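Local structure of uncharacterized protein (Bacteroides eggerthii, 4FTD) at residues Ile44-Asp50 with Met103-Val109; Phe55-Ile60 with Glu73-Met79. The protein is of unknown function but combines an immunoglobulin-like domain with a six-bladed beta-propeller and may take part in carbohydrate metabolism. All coordinates share one frame; numbering follows the deposited sequence.

Contact 1 (Ile44-Asp50 with Met103-Val109); sequences INFPRLD and MKVRKRV
The guanidinium of Arg-106 has CG of Arg-48 centred over one face and water 2 toward the rim of the opposite face, while its edge meets the carbonyl of Phe-46: a bend at chi3 (-68°) brings NH2 to that O at 2.8 Å, 18° out of the guanidinium plane. Arg-48, crossing Arg-106 at about a right angle, has Arg-106 CD over one face of its own guanidinium, and its extended chain from CG to NE carries the edge to Lys-107 O, in plane and 2.8 Å from Arg-48 NH1. The two planes stand 58° apart, with Arg-48 NE 3.6 Å from Arg-106 NH1; the C-terminal Asp-453, salt-bridged to Arg-106, probably eases this crowding of positive charge. Were Arg-48 an alanine, Lys-107 O would probably lose this donor and Arg-106 the chain lying across its face. The Phe-46 ring takes Lys-104 O and CG of Met-103, a selenomethionine, at its edge, with SE 5.1 Å from the centroid in a Met-aromatic contact. Asp-50 OD1 receives Arg-108 NH1 on its anti side at 2.9 Å, and OD2 is salt-bridged to Lys-31. The backbones pair in parallel at Ile-44 and Met-103; after a shift of one residue a separate single bridge links Leu-49 and Lys-107. Apolar Ile-44 and Met-103 suit the buried face, reaching Ile-20 of strand 17-22 and Leu-90 of strand 85-93, while Leu-49 packs on Val-33 of strand 31-38.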
loop_
_atom_site.group_PDB
_atom_site.type_symbol
_atom_site.label_atom_id
_atom_site.label_comp_id
_atom_site.label_asym_id
_atom_site.label_seq_id
_atom_site.Cartn_x
_atom_site.Cartn_y
_atom_site.Cartn_z
ATOM N N ILE A 44 6.279 15.537 37.057
ATOM C CA ILE A 44 7.613 15.373 36.536
ATOM C C ILE A 44 7.531 14.283 35.470
ATOM O O ILE A 44 6.970 13.216 35.712
ATOM C CB ILE A 44 8.636 14.949 37.615
ATOM C CG1 ILE A 44 8.668 15.925 38.831
ATOM C CG2 ILE A 44 10.033 14.821 36.981
ATOM C CD1 ILE A 44 9.292 15.346 40.108
ATOM N N ASN A 45 8.063 14.578 34.292
ATOM C CA ASN A 45 8.195 13.605 33.199
ATOM C C ASN A 45 9.632 13.494 32.701
ATOM O O ASN A 45 10.456 14.365 32.933
ATOM C CB ASN A 45 7.244 13.933 32.027
ATOM C CG ASN A 45 5.820 13.621 32.371
ATOM O OD1 ASN A 45 5.400 12.484 32.236
ATOM N ND2 ASN A 45 5.116 14.586 32.957
ATOM N N PHE A 46 9.895 12.386 32.027
ATOM C CA PHE A 46 11.178 12.100 31.401
ATOM C C PHE A 46 10.942 11.527 30.026
ATOM O O PHE A 46 9.895 10.939 29.787
ATOM C CB PHE A 46 11.930 11.025 32.209
ATOM C CG PHE A 46 12.273 11.450 33.599
ATOM C CD1 PHE A 46 11.378 11.230 34.640
ATOM C CD2 PHE A 46 13.479 12.081 33.863
ATOM C CE1 PHE A 46 11.686 11.633 35.944
ATOM C CE2 PHE A 46 13.787 12.511 35.150
ATOM C CZ PHE A 46 12.894 12.277 36.188
ATOM N N PRO A 47 11.931 11.641 29.137
ATOM C CA PRO A 47 11.828 10.846 27.897
ATOM C C PRO A 47 11.717 9.349 28.241
ATOM O O PRO A 47 12.105 8.906 29.334
ATOM C CB PRO A 47 13.120 11.147 27.147
ATOM C CG PRO A 47 13.913 12.089 27.979
ATOM C CD PRO A 47 13.113 12.507 29.179
ATOM N N ARG A 48 11.139 8.586 27.335
ATOM C CA ARG A 48 10.936 7.166 27.567
ATOM C C ARG A 48 12.305 6.494 27.708
ATOM O O ARG A 48 13.238 6.836 27.003
ATOM C CB ARG A 48 10.130 6.533 26.431
ATOM C CG ARG A 48 8.716 7.086 26.318
ATOM C CD ARG A 48 7.994 6.612 25.070
ATOM N NE ARG A 48 6.570 6.947 25.177
ATOM C CZ ARG A 48 5.663 6.243 25.873
ATOM N NH1 ARG A 48 5.971 5.108 26.525
ATOM N NH2 ARG A 48 4.409 6.664 25.911
ATOM N N LEU A 49 12.418 5.559 28.635
ATOM C CA LEU A 49 13.682 4.897 28.919
ATOM C C LEU A 49 13.759 3.524 28.259
ATOM O O LEU A 49 12.726 2.857 28.005
ATOM C CB LEU A 49 13.858 4.752 30.441
ATOM C CG LEU A 49 13.728 6.027 31.273
ATOM C CD1 LEU A 49 14.056 5.717 32.740
ATOM C CD2 LEU A 49 14.657 7.099 30.723
ATOM N N ASP A 50 14.990 3.072 28.026
ATOM C CA ASP A 50 15.218 1.758 27.444
ATOM C C ASP A 50 14.563 0.722 28.314
ATOM O O ASP A 50 14.674 0.784 29.527
ATOM C CB ASP A 50 16.702 1.423 27.344
ATOM C CG ASP A 50 17.458 2.404 26.526
ATOM O OD1 ASP A 50 16.849 2.919 25.575
ATOM O OD2 ASP A 50 18.643 2.668 26.849
HETATM N N MSE A 103 5.607 11.849 39.773
HETATM C CA MSE A 103 6.708 11.579 38.865
HETATM C C MSE A 103 6.453 10.328 38.040
HETATM O O MSE A 103 6.373 9.244 38.592
HETATM C CB MSE A 103 8.017 11.463 39.639
HETATM C CG MSE A 103 9.216 11.217 38.735
HETATM SE SE MSE A 103 10.916 11.391 39.680
HETATM C CE MSE A 103 11.845 9.695 39.057
ATOM N N LYS A 104 6.360 10.505 36.715
ATOM C CA LYS A 104 6.041 9.417 35.792
ATOM C C LYS A 104 7.287 8.970 35.029
ATOM O O LYS A 104 8.005 9.802 34.461
ATOM C CB LYS A 104 4.957 9.847 34.798
ATOM C CG LYS A 104 4.431 8.713 33.909
ATOM C CD LYS A 104 3.530 9.245 32.801
ATOM C CE LYS A 104 2.227 9.805 33.358
ATOM N NZ LYS A 104 1.350 10.272 32.256
ATOM N N VAL A 105 7.546 7.661 35.059
ATOM C CA VAL A 105 8.627 7.050 34.293
ATOM C C VAL A 105 7.970 6.089 33.277
ATOM O O VAL A 105 7.079 5.317 33.644
ATOM C CB VAL A 105 9.657 6.312 35.170
ATOM C CG1 VAL A 105 10.648 5.567 34.293
ATOM C CG2 VAL A 105 10.410 7.290 36.088
ATOM N N ARG A 106 8.445 6.160 32.028
ATOM C CA ARG A 106 7.885 5.430 30.893
ATOM C C ARG A 106 8.931 4.631 30.125
ATOM O O ARG A 106 10.072 5.082 30.006
ATOM C CB ARG A 106 7.256 6.445 29.948
ATOM C CG ARG A 106 6.119 7.223 30.581
ATOM C CD ARG A 106 5.570 8.256 29.631
ATOM N NE ARG A 106 6.547 9.312 29.388
ATOM C CZ ARG A 106 6.641 10.029 28.272
ATOM N NH1 ARG A 106 5.833 9.806 27.250
ATOM N NH2 ARG A 106 7.579 10.965 28.154
ATOM N N LYS A 107 8.528 3.446 29.634
ATOM C CA LYS A 107 9.372 2.578 28.806
ATOM C C LYS A 107 9.215 3.005 27.362
ATOM O O LYS A 107 8.127 3.438 26.935
ATOM C CB LYS A 107 8.956 1.087 28.860
ATOM C CG LYS A 107 9.163 0.343 30.177
ATOM C CD LYS A 107 8.568 -1.067 30.142
ATOM C CE LYS A 107 8.655 -1.734 31.510
ATOM N NZ LYS A 107 8.079 -3.109 31.522
ATOM N N ARG A 108 10.271 2.815 26.582
ATOM C CA ARG A 108 10.167 2.983 25.131
ATOM C C ARG A 108 9.246 1.927 24.552
ATOM O O ARG A 108 9.211 0.805 25.048
ATOM C CB ARG A 108 11.525 2.878 24.477
ATOM C CG ARG A 108 12.369 4.091 24.779
ATOM C CD ARG A 108 13.767 3.871 24.309
ATOM N NE ARG A 108 13.776 3.661 22.874
ATOM C CZ ARG A 108 14.747 3.048 22.211
ATOM N NH1 ARG A 108 15.818 2.549 22.842
ATOM N NH2 ARG A 108 14.644 2.926 20.894
ATOM N N VAL A 109 8.497 2.314 23.520
ATOM C CA VAL A 109 7.543 1.446 22.858
ATOM C C VAL A 109 7.951 1.412 21.384
ATOM O O VAL A 109 7.891 2.442 20.725
ATOM C CB VAL A 109 6.109 1.990 23.030
ATOM C CG1 VAL A 109 5.112 1.187 22.206
ATOM C CG2 VAL A 109 5.741 2.004 24.505
HETATM O O HOH W 1 7.596 10.528 31.817
HETATM O O HOH W 2 3.416 12.187 30.292
HETATM O O HOH W 3 10.042 8.452 31.105
#

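Contact 2 (Phe55-Ile60 with Glu73-Met79); sequences FSALSI and EVMDYSM
Met-79, a selenomethionine, lays its terminal methyl over one face of the Phe-55 ring, and the two side chains cross at a slant. CE stands 3.7 Å from the ring centroid, offset toward the rim nearest CD1, and this places the methyl in a CH-pi contact; SE lies farther out above the same face, a Met-aromatic arrangement. The bend at chi3 (-93°) turns the methyl back onto the ring, a fit that a long, flexible, unbranched chain makes easy. Tyr-77 is set differently: Leu-58 meets it at about a right angle, CD1 of the leucine coming within 3.9 Å of CD1 of the tyrosine. The phenol can lie among apolar groups because its OH is hydrogen-bonded to Met-103 O. Farther along, the Ile-60 and Met-75 side chains cross obliquely, CD1 to SE 4.0 Å. With CG1 of Ile-60 between the backbone N and the carbonyl carbon (chi1 62°), that branch is directed against Glu-73 O and its CD1 to the selenium.

On the face carrying Ser-59 and Val-74, CG1 of Val-74 meets CB of the preceding loop residue Ala-57 at 3.8 Å. Asp-76 turns back on its own segment: OD1 accepts from Ser-78 N at 3.0 Å, closing an Asx turn, and uses its syn lone pair for Ser-78 OG. Two bonds to OD1 probably restrict the rotation of the carboxylate, and the serine hydroxyl so held sits 3.4 Å from Ser-56 CB.

The main chains are tied by reciprocal bonds between Leu-58 and Met-75, by Ile-60 N to Glu-73 O, and, beyond the regular strand, by Tyr-77 N to Phe-55 O at 2.8 Å. This is a short antiparallel ladder, in which Ser-59 and Val-74 form the non-hydrogen-bonded pair, and it adds strand 74-75 as an outermost strand of the immunoglobulin-like domain's sheet.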
loop_
_atom_site.group_PDB
_atom_site.type_symbol
_atom_site.label_atom_id
_atom_site.label_comp_id
_atom_site.label_asym_id
_atom_site.label_seq_id
_atom_site.Cartn_x
_atom_site.Cartn_y
_atom_site.Cartn_z
ATOM N N PHE A 55 14.650 -0.627 36.519
ATOM C CA PHE A 55 13.667 0.327 37.069
ATOM C C PHE A 55 13.457 0.184 38.569
ATOM O O PHE A 55 12.811 1.031 39.171
ATOM C CB PHE A 55 12.299 0.153 36.398
ATOM C CG PHE A 55 12.269 0.512 34.947
ATOM C CD1 PHE A 55 12.107 1.831 34.558
ATOM C CD2 PHE A 55 12.329 -0.469 33.970
ATOM C CE1 PHE A 55 12.057 2.172 33.217
ATOM C CE2 PHE A 55 12.287 -0.140 32.621
ATOM C CZ PHE A 55 12.151 1.189 32.246
ATOM N N SER A 56 13.992 -0.878 39.172
ATOM C CA SER A 56 13.787 -1.137 40.597
ATOM C C SER A 56 14.528 -0.194 41.539
ATOM O O SER A 56 14.119 -0.050 42.699
ATOM C CB SER A 56 14.133 -2.599 40.932
ATOM O OG SER A 56 15.529 -2.824 40.954
ATOM N N ALA A 57 15.632 0.395 41.078
ATOM C CA ALA A 57 16.383 1.344 41.871
ATOM C C ALA A 57 16.936 2.483 40.967
ATOM O O ALA A 57 18.085 2.453 40.539
ATOM C CB ALA A 57 17.506 0.652 42.632
ATOM N N LEU A 58 16.085 3.466 40.663
ATOM C CA LEU A 58 16.512 4.645 39.887
ATOM C C LEU A 58 17.134 5.684 40.835
ATOM O O LEU A 58 16.501 6.124 41.802
ATOM C CB LEU A 58 15.351 5.265 39.117
ATOM C CG LEU A 58 14.733 4.373 38.039
ATOM C CD1 LEU A 58 13.620 5.124 37.366
ATOM C CD2 LEU A 58 15.763 3.911 37.018
ATOM N N SER A 59 18.383 6.059 40.572
ATOM C CA SER A 59 19.108 7.059 41.364
ATOM C C SER A 59 18.828 8.418 40.692
ATOM O O SER A 59 18.910 8.535 39.458
ATOM C CB SER A 59 20.621 6.766 41.424
ATOM O OG SER A 59 20.899 5.685 42.326
ATOM N N ILE A 60 18.489 9.417 41.499
ATOM C CA ILE A 60 18.113 10.731 41.008
ATOM C C ILE A 60 18.977 11.799 41.648
ATOM O O ILE A 60 19.528 11.606 42.711
ATOM C CB ILE A 60 16.607 11.044 41.256
ATOM C CG1 ILE A 60 16.281 11.053 42.749
ATOM C CG2 ILE A 60 15.698 10.025 40.524
ATOM C CD1 ILE A 60 14.960 11.722 43.075
ATOM N N GLU A 73 17.069 9.546 47.428
ATOM C CA GLU A 73 17.772 9.710 46.150
ATOM C C GLU A 73 17.592 8.518 45.260
ATOM O O GLU A 73 18.170 8.511 44.176
ATOM C CB GLU A 73 19.303 9.875 46.372
ATOM C CG GLU A 73 19.717 11.120 47.109
ATOM C CD GLU A 73 21.199 11.445 46.947
ATOM O OE1 GLU A 73 22.098 10.565 46.776
ATOM O OE2 GLU A 73 21.471 12.643 46.969
ATOM N N VAL A 74 16.889 7.481 45.748
ATOM C CA VAL A 74 16.704 6.216 45.033
ATOM C C VAL A 74 15.216 5.953 44.996
ATOM O O VAL A 74 14.560 6.137 45.994
ATOM C CB VAL A 74 17.434 5.018 45.685
ATOM C CG1 VAL A 74 17.324 3.789 44.765
ATOM C CG2 VAL A 74 18.882 5.370 45.896
HETATM N N MSE A 75 14.678 5.568 43.850
HETATM C CA MSE A 75 13.227 5.345 43.731
HETATM C C MSE A 75 12.948 4.011 43.039
HETATM O O MSE A 75 13.669 3.624 42.119
HETATM C CB MSE A 75 12.602 6.503 42.939
HETATM C CG MSE A 75 12.692 7.831 43.697
HETATM SE SE MSE A 75 11.828 9.289 42.735
HETATM C CE MSE A 75 9.869 8.835 43.212
ATOM N N ASP A 76 11.890 3.336 43.470
ATOM C CA ASP A 76 11.516 2.018 42.948
ATOM C C ASP A 76 10.372 2.178 41.947
ATOM O O ASP A 76 9.218 2.438 42.330
ATOM C CB ASP A 76 11.098 1.104 44.107
ATOM C CG ASP A 76 10.762 -0.330 43.656
ATOM O OD1 ASP A 76 10.797 -0.668 42.451
ATOM O OD2 ASP A 76 10.438 -1.127 44.548
ATOM N N TYR A 77 10.708 2.059 40.669
ATOM C CA TYR A 77 9.740 2.107 39.573
ATOM C C TYR A 77 9.529 0.711 38.936
ATOM O O TYR A 77 9.236 0.609 37.755
ATOM C CB TYR A 77 10.197 3.136 38.527
ATOM C CG TYR A 77 9.782 4.535 38.900
ATOM C CD1 TYR A 77 10.566 5.311 39.741
ATOM C CD2 TYR A 77 8.561 5.044 38.490
ATOM C CE1 TYR A 77 10.169 6.582 40.102
ATOM C CE2 TYR A 77 8.157 6.321 38.846
ATOM C CZ TYR A 77 8.967 7.081 39.662
ATOM O OH TYR A 77 8.597 8.359 40.016
ATOM N N SER A 78 9.709 -0.343 39.719
ATOM C CA SER A 78 9.439 -1.702 39.271
ATOM C C SER A 78 8.088 -1.764 38.545
ATOM O O SER A 78 7.079 -1.238 39.025
ATOM C CB SER A 78 9.428 -2.662 40.461
ATOM O OG SER A 78 10.722 -2.805 40.992
HETATM N N MSE A 79 8.111 -2.369 37.365
HETATM C CA MSE A 79 6.938 -2.586 36.525
HETATM C C MSE A 79 7.027 -4.016 36.012
HETATM O O MSE A 79 8.125 -4.494 35.757
HETATM C CB MSE A 79 7.012 -1.676 35.297
HETATM C CG MSE A 79 6.528 -0.296 35.494
HETATM SE SE MSE A 79 7.013 0.813 33.982
HETATM C CE MSE A 79 8.738 1.526 34.660
#

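From the N terminus the chain runs through strands 17-22 and 31-38 before entering contact 1 at residues 44-50. It soon reaches 55-60, passes strand 69-70 and returns at 73-79, where contact 2 closes a short loop. Strand 85-93 then leads to 103-109, which closes contact 1 around the whole of contact 2: the two are nested, not crossed. Contact 1 joins strands 43-45 and 98-106, and contact 2 ties 58-64 to 74-75, all in one mixed sheet. Their centres lie about 12 Å apart, and they meet directly where Val-105 packs on Tyr-77, Met-103 on Met-75, and the Phe-55 ring against Asp-50 O.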